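Local coordinates for beta-L-arabinobiosidase (Bacteroides thetaiotaomicron, PDB 5MQR), which probably hydrolyses arabinose-containing side chains of plant pectin and may also have exo-alpha-sialidase activity, at residues S973-F976 and R977-L981; A709-I712 and G713-Y717; N647-A650 and S651-M654; C663-R666 and N667-E670. One frame throughout, in Å; residues are numbered along the deposited sequence.

Contact 1 (S973-F976 and R977-L981); sequences SVYF and RQMEL
Tyr-975 and Met-979, one helical turn apart, run side by side and point the same way, Met-979 CG lying over one face of the phenol ring. This is a CH-pi contact, with Met-979 CG 3.9 Å from the centroid of the Tyr-975 ring and 29° off the ring normal. Further along, SE comes in obliquely in a Met-aromatic contact, and Met-979 SE stands 3.7 Å from Tyr-975 OH. The chain follows the ring because it is bent at chi2 (-75°) and again at chi3. Both residues belong to helix 972-985, held here by successive i to i+4 bonds such as Met-979 N to Tyr-975 O at 3.0 Å, within a helical domain consistent with the alpha/alpha barrel of six-hairpin glycosidases. Leu-955 of helix 948-964 packs against both side chains. Were Tyr-975 an alanine, the face under Met-979 CG would be lost, and the gap beside CG and Leu-955 is likely to give the selenomethionine more room to turn. On another side of the helix, Phe-976 and Glu-980 cross with ring and carboxylate steeply inclined, Phe-976 CE1 lying 4.0 Å from Glu-980 OE2. Arg-977 NH1 forms a salt bridge to Glu-980 OE1 at 2.8 Å, with OE1 near the guanidinium plane, while NH1 comes from above the carboxylate plane, 42° out of it. Gln-665 holds OE2 from outside the helix.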
loop_
_atom_site.group_PDB
_atom_site.type_symbol
_atom_site.label_atom_id
_atom_site.label_comp_id
_atom_site.label_asym_id
_atom_site.label_seq_id
_atom_site.Cartn_x
_atom_site.Cartn_y
_atom_site.Cartn_z
ATOM N N SER A 973 -15.349 -11.722 -18.234
ATOM C CA SER A 973 -16.552 -10.890 -18.304
ATOM C C SER A 973 -17.791 -11.670 -18.012
ATOM O O SER A 973 -18.704 -11.154 -17.374
ATOM C CB SER A 973 -16.724 -10.246 -19.683
ATOM O OG SER A 973 -15.719 -9.288 -19.821
ATOM N N VAL A 974 -17.834 -12.895 -18.514
ATOM C CA VAL A 974 -18.962 -13.740 -18.275
ATOM C C VAL A 974 -19.102 -14.107 -16.794
ATOM O O VAL A 974 -20.206 -14.049 -16.253
ATOM C CB VAL A 974 -18.939 -15.009 -19.162
ATOM C CG1 VAL A 974 -20.065 -15.969 -18.776
ATOM C CG2 VAL A 974 -19.087 -14.608 -20.625
ATOM N N TYR A 975 -18.006 -14.518 -16.172
ATOM C CA TYR A 975 -18.046 -14.874 -14.758
ATOM C C TYR A 975 -18.409 -13.629 -13.921
ATOM O O TYR A 975 -19.265 -13.697 -13.025
ATOM C CB TYR A 975 -16.715 -15.497 -14.270
ATOM C CG TYR A 975 -16.675 -15.685 -12.779
ATOM C CD1 TYR A 975 -17.153 -16.850 -12.177
ATOM C CD2 TYR A 975 -16.188 -14.690 -11.959
ATOM C CE1 TYR A 975 -17.146 -17.005 -10.783
ATOM C CE2 TYR A 975 -16.164 -14.828 -10.583
ATOM C CZ TYR A 975 -16.642 -15.981 -9.993
ATOM O OH TYR A 975 -16.602 -16.083 -8.617
ATOM N N PHE A 976 -17.754 -12.513 -14.213
ATOM C CA PHE A 976 -17.996 -11.269 -13.487
ATOM C C PHE A 976 -19.447 -10.863 -13.585
ATOM O O PHE A 976 -20.051 -10.483 -12.585
ATOM C CB PHE A 976 -17.137 -10.109 -14.017
ATOM C CG PHE A 976 -17.269 -8.848 -13.208
ATOM C CD1 PHE A 976 -18.245 -7.900 -13.519
ATOM C CD2 PHE A 976 -16.452 -8.629 -12.117
ATOM C CE1 PHE A 976 -18.397 -6.754 -12.756
ATOM C CE2 PHE A 976 -16.566 -7.462 -11.366
ATOM C CZ PHE A 976 -17.551 -6.526 -11.674
ATOM N N ARG A 977 -19.993 -10.954 -14.794
ATOM C CA ARG A 977 -21.362 -10.540 -15.062
ATOM C C ARG A 977 -22.359 -11.372 -14.254
ATOM O O ARG A 977 -23.318 -10.828 -13.725
ATOM C CB ARG A 977 -21.662 -10.597 -16.571
ATOM C CG ARG A 977 -23.046 -10.114 -17.006
ATOM C CD ARG A 977 -23.333 -8.687 -16.508
ATOM N NE ARG A 977 -24.666 -8.231 -16.907
ATOM C CZ ARG A 977 -25.354 -7.230 -16.341
ATOM N NH1 ARG A 977 -24.873 -6.527 -15.311
ATOM N NH2 ARG A 977 -26.566 -6.933 -16.810
ATOM N N GLN A 978 -22.116 -12.669 -14.122
ATOM C CA GLN A 978 -23.016 -13.524 -13.342
ATOM C C GLN A 978 -22.889 -13.256 -11.847
ATOM O O GLN A 978 -23.890 -13.312 -11.143
ATOM C CB GLN A 978 -22.805 -15.011 -13.647
ATOM C CG GLN A 978 -23.379 -15.439 -14.988
ATOM C CD GLN A 978 -24.865 -15.096 -15.129
ATOM O OE1 GLN A 978 -25.612 -15.177 -14.170
ATOM N NE2 GLN A 978 -25.283 -14.699 -16.313
HETATM N N MSE A 979 -21.679 -12.947 -11.376
HETATM C CA MSE A 979 -21.514 -12.485 -10.008
HETATM C C MSE A 979 -22.213 -11.162 -9.784
HETATM O O MSE A 979 -22.807 -10.972 -8.733
HETATM C CB MSE A 979 -20.043 -12.373 -9.603
HETATM C CG MSE A 979 -19.385 -13.737 -9.477
HETATM SE SE MSE A 979 -19.954 -14.635 -7.827
HETATM C CE MSE A 979 -18.996 -13.528 -6.495
ATOM N N GLU A 980 -22.162 -10.255 -10.755
ATOM C CA GLU A 980 -22.855 -8.975 -10.664
ATOM C C GLU A 980 -24.389 -9.129 -10.557
ATOM O O GLU A 980 -25.049 -8.458 -9.748
ATOM C CB GLU A 980 -22.488 -8.092 -11.864
ATOM C CG GLU A 980 -23.054 -6.680 -11.796
ATOM C CD GLU A 980 -22.387 -5.720 -12.775
ATOM O OE1 GLU A 980 -22.452 -5.995 -13.978
ATOM O OE2 GLU A 980 -21.796 -4.697 -12.347
ATOM N N LEU A 981 -24.946 -10.006 -11.384
ATOM C CA LEU A 981 -26.372 -10.315 -11.340
ATOM C C LEU A 981 -26.769 -10.991 -10.009
ATOM O O LEU A 981 -27.829 -10.697 -9.463
ATOM C CB LEU A 981 -26.768 -11.196 -12.531
ATOM C CG LEU A 981 -26.676 -10.559 -13.923
ATOM C CD1 LEU A 981 -27.064 -11.534 -15.059
ATOM C CD2 LEU A 981 -27.541 -9.307 -13.998
#

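Contact 2 (A709-I712 and G713-Y717); sequences ACAI and GHHIY
The carbonyl of Ala-711, at the N-cap, accepts the His-715 N-H at 2.9 Å from Ala-711 O to His-715 N, and Ile-712 O takes Ile-716 N in the same way, while a type I turn from Ala-709 to Ile-712 runs into the helix start and shares Ile-712 with it. An alanine brings no polar side chain to the cap, and a water fills part of that role: it donates to Cys-710 O at 2.7 Å and accepts from Gly-713 N at 3.0 Å, so an early amide of the helix is satisfied. The imidazole of His-715 folds back over this start. With CG anti to the carbonyl carbon (chi1 -62°), one ring face lies above the peptide that links Ala-711 to Ile-712, and Ala-711 O sits 3.3 Å from the plane of the His-715 ring, displaced toward its rim. Ala-711 CB touches the far end of that ring, 3.8 Å from His-715 NE2, while NE2 itself hydrogen-bonds to Asn-1017 O. Beside it, the CG2 branch of Ile-712 meets the end of Ile-716, 3.6 Å from Ile-712 CG2 to Ile-716 CD1. The contact is buried. Trp-735 and Ile-732 of helix 726-737, with Asn-754 and Ala-757 of helix 754-765, pack on the isoleucines, and Phe-949 of helix 948-964 touches Ala-711 and meets the His-714 ring edge-to-face.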
loop_
_atom_site.group_PDB
_atom_site.type_symbol
_atom_site.label_atom_id
_atom_site.label_comp_id
_atom_site.label_asym_id
_atom_site.label_seq_id
_atom_site.Cartn_x
_atom_site.Cartn_y
_atom_site.Cartn_z
ATOM N N ALA A 709 -29.942 -30.321 7.230
ATOM C CA ALA A 709 -28.674 -30.779 6.641
ATOM C C ALA A 709 -28.417 -30.403 5.192
ATOM O O ALA A 709 -27.318 -30.602 4.683
ATOM C CB ALA A 709 -28.574 -32.283 6.757
ATOM N N CYS A 710 -29.447 -29.929 4.523
ATOM C CA CYS A 710 -29.428 -29.722 3.076
ATOM C C CYS A 710 -28.209 -28.954 2.571
ATOM O O CYS A 710 -27.544 -29.411 1.634
ATOM C CB CYS A 710 -30.715 -28.994 2.654
ATOM S SG CYS A 710 -30.741 -28.610 0.905
ATOM N N ALA A 711 -27.918 -27.819 3.216
ATOM C CA ALA A 711 -26.860 -26.884 2.776
ATOM C C ALA A 711 -25.563 -26.880 3.622
ATOM O O ALA A 711 -24.787 -25.914 3.570
ATOM C CB ALA A 711 -27.436 -25.468 2.704
ATOM N N ILE A 712 -25.296 -27.953 4.364
ATOM C CA ILE A 712 -24.078 -28.016 5.197
ATOM C C ILE A 712 -22.811 -27.743 4.381
ATOM O O ILE A 712 -21.916 -27.039 4.848
ATOM C CB ILE A 712 -23.929 -29.360 5.948
ATOM C CG1 ILE A 712 -25.089 -29.548 6.950
ATOM C CG2 ILE A 712 -22.602 -29.376 6.695
ATOM C CD1 ILE A 712 -25.163 -30.921 7.561
ATOM N N GLY A 713 -22.730 -28.321 3.179
ATOM C CA GLY A 713 -21.582 -28.106 2.287
ATOM C C GLY A 713 -21.299 -26.624 2.012
ATOM O O GLY A 713 -20.170 -26.171 2.168
ATOM N N HIS A 714 -22.352 -25.878 1.650
ATOM C CA HIS A 714 -22.298 -24.425 1.526
ATOM C C HIS A 714 -21.898 -23.758 2.845
ATOM O O HIS A 714 -21.073 -22.843 2.828
ATOM C CB HIS A 714 -23.654 -23.836 1.091
ATOM C CG HIS A 714 -24.040 -24.123 -0.331
ATOM N ND1 HIS A 714 -23.160 -24.025 -1.388
ATOM C CD2 HIS A 714 -25.238 -24.441 -0.874
ATOM C CE1 HIS A 714 -23.794 -24.284 -2.518
ATOM N NE2 HIS A 714 -25.057 -24.548 -2.236
ATOM N N HIS A 715 -22.496 -24.187 3.969
ATOM C CA HIS A 715 -22.164 -23.613 5.290
ATOM C C HIS A 715 -20.671 -23.686 5.587
ATOM O O HIS A 715 -20.081 -22.725 6.073
ATOM C CB HIS A 715 -22.944 -24.266 6.441
ATOM C CG HIS A 715 -24.426 -24.088 6.337
ATOM N ND1 HIS A 715 -25.319 -24.870 7.034
ATOM C CD2 HIS A 715 -25.174 -23.246 5.575
ATOM C CE1 HIS A 715 -26.553 -24.498 6.724
ATOM N NE2 HIS A 715 -26.491 -23.510 5.845
ATOM N N ILE A 716 -20.067 -24.822 5.270
ATOM C CA ILE A 716 -18.650 -25.026 5.537
ATOM C C ILE A 716 -17.801 -24.224 4.562
ATOM O O ILE A 716 -16.812 -23.610 4.969
ATOM C CB ILE A 716 -18.278 -26.517 5.507
ATOM C CG1 ILE A 716 -19.014 -27.241 6.636
ATOM C CG2 ILE A 716 -16.777 -26.702 5.645
ATOM C CD1 ILE A 716 -19.056 -28.743 6.494
ATOM N N TYR A 717 -18.165 -24.248 3.285
ATOM C CA TYR A 717 -17.403 -23.499 2.265
ATOM C C TYR A 717 -17.405 -21.988 2.556
ATOM O O TYR A 717 -16.394 -21.312 2.347
ATOM C CB TYR A 717 -17.900 -23.777 0.845
ATOM C CG TYR A 717 -17.176 -24.898 0.082
ATOM C CD1 TYR A 717 -17.425 -26.242 0.336
ATOM C CD2 TYR A 717 -16.272 -24.593 -0.950
ATOM C CE1 TYR A 717 -16.783 -27.235 -0.387
ATOM C CE2 TYR A 717 -15.638 -25.574 -1.670
ATOM C CZ TYR A 717 -15.879 -26.899 -1.385
ATOM O OH TYR A 717 -15.195 -27.860 -2.117
HETATM O O HOH W 1 -24.835 -29.256 1.287
#

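Contact 3 (N647-A650 and S651-M654); sequences NAKA and SEWM
Ala-650 and Met-654 form the close side of this helical turn, where the carbonyl of Ala-650 accepts the Met-654 N-H while the selenomethionine side chain packs against the same oxygen. Met-654 N lies 2.8 Å from Ala-650 O, and Met-654 CG 3.3 Å from the same Ala-650 O. Since CG stands beside the backbone N (chi1 -76°), the side chain begins against that oxygen before turning at chi3. Next to it, Trp-653 N bonds to Lys-649 O at 3.0 Å, in the carbonyl plane and nearly straight at 167°. The indole has its CG anti to the backbone N, which carries the ring off toward Arg-680 and an edge-to-face meeting with Tyr-727. The other side is looser and wet. Lys-649 and Glu-652 run alongside each other without a salt bridge, Lys-649 NZ being 4.5 Å from Glu-652 OE1; Glu-652 finds its salt-bridge mate in Lys-614. Asn-647, Ser-651 and Met-654 touch helix 627-636, and Asn-647, Ala-650 and Trp-653 touch helix 666-680. In this early part of helix 647-657 waters stand where i to i+4 bonds would run: one donates to Asn-647 O and accepts from Ser-651 N at 3.0 Å, and a second joins Ala-648 O to Glu-652 N. Ala-650 N bonds to Asn-647 O three residues back, and regular i to i+4 bonding begins with Lys-649 O and Trp-653 N.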
loop_
_atom_site.group_PDB
_atom_site.type_symbol
_atom_site.label_atom_id
_atom_site.label_comp_id
_atom_site.label_asym_id
_atom_site.label_seq_id
_atom_site.Cartn_x
_atom_site.Cartn_y
_atom_site.Cartn_z
ATOM N N ASN A 647 -27.709 -8.589 16.783
ATOM C CA ASN A 647 -27.316 -7.454 15.953
ATOM C C ASN A 647 -26.418 -6.483 16.728
ATOM O O ASN A 647 -25.473 -5.942 16.166
ATOM C CB ASN A 647 -28.531 -6.685 15.426
ATOM C CG ASN A 647 -29.187 -7.323 14.212
ATOM O OD1 ASN A 647 -28.762 -8.341 13.688
ATOM N ND2 ASN A 647 -30.252 -6.696 13.757
ATOM N N ALA A 648 -26.716 -6.273 18.015
ATOM C CA ALA A 648 -25.920 -5.385 18.861
ATOM C C ALA A 648 -24.442 -5.864 19.021
ATOM O O ALA A 648 -23.563 -5.044 19.255
ATOM C CB ALA A 648 -26.614 -5.199 20.222
ATOM N N LYS A 649 -24.179 -7.169 18.876
ATOM C CA LYS A 649 -22.822 -7.744 18.975
ATOM C C LYS A 649 -22.199 -8.065 17.622
ATOM O O LYS A 649 -21.059 -8.516 17.559
ATOM C CB LYS A 649 -22.848 -9.050 19.804
ATOM C CG LYS A 649 -23.308 -8.887 21.247
ATOM C CD LYS A 649 -22.214 -8.293 22.123
ATOM C CE LYS A 649 -22.782 -7.345 23.186
ATOM N NZ LYS A 649 -21.755 -7.017 24.234
ATOM N N ALA A 650 -22.930 -7.802 16.544
ATOM C CA ALA A 650 -22.565 -8.276 15.227
ATOM C C ALA A 650 -21.336 -7.580 14.653
ATOM O O ALA A 650 -20.515 -8.250 14.010
ATOM C CB ALA A 650 -23.757 -8.177 14.261
ATOM N N SER A 651 -21.214 -6.266 14.867
ATOM C CA SER A 651 -20.078 -5.499 14.323
ATOM C C SER A 651 -18.795 -5.957 14.979
ATOM O O SER A 651 -17.801 -6.145 14.327
ATOM C CB SER A 651 -20.252 -3.986 14.541
ATOM O OG SER A 651 -19.250 -3.249 13.843
ATOM N N GLU A 652 -18.839 -6.135 16.282
ATOM C CA GLU A 652 -17.681 -6.631 17.049
ATOM C C GLU A 652 -17.286 -8.044 16.593
ATOM O O GLU A 652 -16.097 -8.316 16.348
ATOM C CB GLU A 652 -17.964 -6.595 18.556
ATOM C CG GLU A 652 -16.883 -7.230 19.427
ATOM C CD GLU A 652 -17.138 -7.025 20.927
ATOM O OE1 GLU A 652 -18.278 -7.255 21.397
ATOM O OE2 GLU A 652 -16.184 -6.623 21.644
ATOM N N TRP A 653 -18.278 -8.926 16.471
ATOM C CA TRP A 653 -18.047 -10.256 15.938
ATOM C C TRP A 653 -17.416 -10.191 14.539
ATOM O O TRP A 653 -16.477 -10.933 14.267
ATOM C CB TRP A 653 -19.341 -11.071 15.931
ATOM C CG TRP A 653 -19.188 -12.473 15.373
ATOM C CD1 TRP A 653 -18.932 -13.624 16.075
ATOM C CD2 TRP A 653 -19.270 -12.853 14.002
ATOM N NE1 TRP A 653 -18.871 -14.697 15.213
ATOM C CE2 TRP A 653 -19.064 -14.246 13.937
ATOM C CE3 TRP A 653 -19.497 -12.150 12.823
ATOM C CZ2 TRP A 653 -19.083 -14.941 12.747
ATOM C CZ3 TRP A 653 -19.524 -12.849 11.634
ATOM C CH2 TRP A 653 -19.318 -14.231 11.606
HETATM N N MSE A 654 -17.915 -9.316 13.670
HETATM C CA MSE A 654 -17.359 -9.199 12.305
HETATM C C MSE A 654 -15.913 -8.770 12.365
HETATM O O MSE A 654 -15.056 -9.358 11.706
HETATM C CB MSE A 654 -18.177 -8.234 11.428
HETATM C CG MSE A 654 -19.474 -8.890 10.959
HETATM SE SE MSE A 654 -20.811 -7.551 10.416
HETATM C CE MSE A 654 -19.994 -7.128 8.682
HETATM O O HOH W 2 -23.181 -4.422 16.173
HETATM O O HOH W 3 -20.887 -4.943 18.045
#

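Contact 4 (C663-R666 and N667-E670); sequences CPQR and NFEE
Gln-665 lays its amide against the edge of the Phe-668 ring, with Gln-665 NE2 in the ring plane and 3.6 Å from Phe-668 CE1; amide and ring are nearly perpendicular, 83° apart. Gln-665 NE2 also donates to Asn-667 OD1 at 3.1 Å, in the carbonyl plane on a lone pair, though the bond is bent (135°). Asn-667 can offer that oxygen because its CG stands between backbone N and carbonyl carbon (chi1 59°), which also gives OD1 a weak bond from Phe-668 N. The main partner of NE2 is Glu-980 OE2, and Trp-1051 NE1 holds OE1. Shortening Gln-665 to an alanine is likely to leave Glu-980 OE2, Asn-667 OD1 and Trp-1051 NE1 without this partner and to open a gap at the Phe-668 edge. At the base of the Phe-668 side chain, Cys-663 SG lies 3.9 Å from Phe-668 CB and accepts the Gln-665 N-H. Glu-669 OE1 reaches back to a weak bond with Cys-663 N, while Tyr-629 takes its OE2. One water links Arg-666 NH1 with Glu-669 OE2; another, in the guanidinium plane, accepts from Arg-666 NE and donates weakly to Glu-670 OE2, whose OE1 is hydrogen-bonded to Tyr-987. Gln-665 is the N-cap where the loop after strand 660-662, an outer strand of the five-stranded antiparallel sheet, leads into helix 666-680, Gln-665 O accepting Glu-669 N in a weak bond.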
loop_
_atom_site.group_PDB
_atom_site.type_symbol
_atom_site.label_atom_id
_atom_site.label_comp_id
_atom_site.label_asym_id
_atom_site.label_seq_id
_atom_site.Cartn_x
_atom_site.Cartn_y
_atom_site.Cartn_z
ATOM N N CYS A 663 -13.784 -2.534 -3.002
ATOM C CA CYS A 663 -13.633 -2.296 -4.410
ATOM C C CYS A 663 -14.395 -1.018 -4.685
ATOM O O CYS A 663 -15.058 -0.529 -3.793
ATOM C CB CYS A 663 -14.167 -3.491 -5.190
ATOM S SG CYS A 663 -15.951 -3.606 -5.176
ATOM N N PRO A 664 -14.278 -0.448 -5.898
ATOM C CA PRO A 664 -14.945 0.827 -6.242
ATOM C C PRO A 664 -16.427 0.705 -6.589
ATOM O O PRO A 664 -17.067 1.717 -6.840
ATOM C CB PRO A 664 -14.199 1.303 -7.498
ATOM C CG PRO A 664 -13.230 0.230 -7.863
ATOM C CD PRO A 664 -13.507 -0.977 -7.030
ATOM N N GLN A 665 -16.957 -0.510 -6.623
ATOM C CA GLN A 665 -18.345 -0.738 -6.978
ATOM C C GLN A 665 -19.106 -1.026 -5.687
ATOM O O GLN A 665 -18.859 -2.039 -5.011
ATOM C CB GLN A 665 -18.461 -1.872 -7.992
ATOM C CG GLN A 665 -19.776 -1.878 -8.764
ATOM C CD GLN A 665 -19.818 -2.896 -9.902
ATOM O OE1 GLN A 665 -18.816 -3.130 -10.593
ATOM N NE2 GLN A 665 -20.967 -3.503 -10.097
ATOM N N ARG A 666 -20.016 -0.112 -5.357
ATOM C CA ARG A 666 -20.727 -0.117 -4.088
ATOM C C ARG A 666 -21.499 -1.406 -3.819
ATOM O O ARG A 666 -21.465 -1.920 -2.713
ATOM C CB ARG A 666 -21.662 1.109 -4.014
ATOM C CG ARG A 666 -22.422 1.304 -2.698
ATOM C CD ARG A 666 -21.450 1.355 -1.504
ATOM N NE ARG A 666 -22.096 1.795 -0.249
ATOM C CZ ARG A 666 -21.497 2.454 0.762
ATOM N NH1 ARG A 666 -20.206 2.800 0.710
ATOM N NH2 ARG A 666 -22.218 2.803 1.834
ATOM N N ASN A 667 -22.188 -1.938 -4.820
ATOM C CA ASN A 667 -23.049 -3.094 -4.561
ATOM C C ASN A 667 -22.257 -4.359 -4.160
ATOM O O ASN A 667 -22.644 -5.031 -3.222
ATOM C CB ASN A 667 -24.106 -3.337 -5.668
ATOM C CG ASN A 667 -23.516 -3.574 -7.062
ATOM O OD1 ASN A 667 -22.311 -3.609 -7.274
ATOM N ND2 ASN A 667 -24.406 -3.713 -8.030
ATOM N N PHE A 668 -21.144 -4.646 -4.832
ATOM C CA PHE A 668 -20.276 -5.770 -4.471
ATOM C C PHE A 668 -19.724 -5.667 -3.048
ATOM O O PHE A 668 -19.701 -6.656 -2.291
ATOM C CB PHE A 668 -19.074 -5.854 -5.426
ATOM C CG PHE A 668 -19.317 -6.650 -6.677
ATOM C CD1 PHE A 668 -19.847 -6.049 -7.816
ATOM C CD2 PHE A 668 -18.972 -7.980 -6.731
ATOM C CE1 PHE A 668 -20.050 -6.782 -8.983
ATOM C CE2 PHE A 668 -19.159 -8.723 -7.898
ATOM C CZ PHE A 668 -19.687 -8.120 -9.028
ATOM N N GLU A 669 -19.274 -4.472 -2.704
ATOM C CA GLU A 669 -18.713 -4.223 -1.405
ATOM C C GLU A 669 -19.789 -4.391 -0.334
ATOM O O GLU A 669 -19.575 -5.101 0.631
ATOM C CB GLU A 669 -18.078 -2.827 -1.322
ATOM C CG GLU A 669 -17.298 -2.603 -0.025
ATOM C CD GLU A 669 -16.630 -1.247 0.042
ATOM O OE1 GLU A 669 -15.570 -1.092 -0.607
ATOM O OE2 GLU A 669 -17.165 -0.343 0.738
ATOM N N GLU A 670 -20.944 -3.765 -0.531
ATOM C CA GLU A 670 -22.050 -3.853 0.412
ATOM C C GLU A 670 -22.496 -5.298 0.609
ATOM O O GLU A 670 -22.787 -5.687 1.726
ATOM C CB GLU A 670 -23.239 -3.013 -0.056
ATOM C CG GLU A 670 -24.436 -3.061 0.878
ATOM C CD GLU A 670 -25.566 -2.163 0.422
ATOM O OE1 GLU A 670 -26.085 -2.329 -0.702
ATOM O OE2 GLU A 670 -25.953 -1.292 1.206
HETATM O O HOH W 4 -24.563 0.855 0.216
HETATM O O HOH W 5 -17.740 1.979 -0.572
#

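From the N terminus the contacts follow in series, with none nested or crossing: contact 3, contact 4, contact 2, then contact 1. None closes a long loop; each is a local turn within or at the start of a helix. Contact 3 lies on helix 647-657, contact 4 joins the edge strand 660-662 to helix 666-680, contact 2 starts helix 712-719, and contact 1 lies on helix 972-985. Only contacts 1 and 4 touch, through the rings of Phe-976 and Phe-668 and a probable hydrogen bond between Glu-980 and Gln-665, so helix 972-985 is tied to the strand-to-helix junction. Contacts 2 and 3 have centres about 23 Å apart, and their nearest atoms are about 10 Å apart.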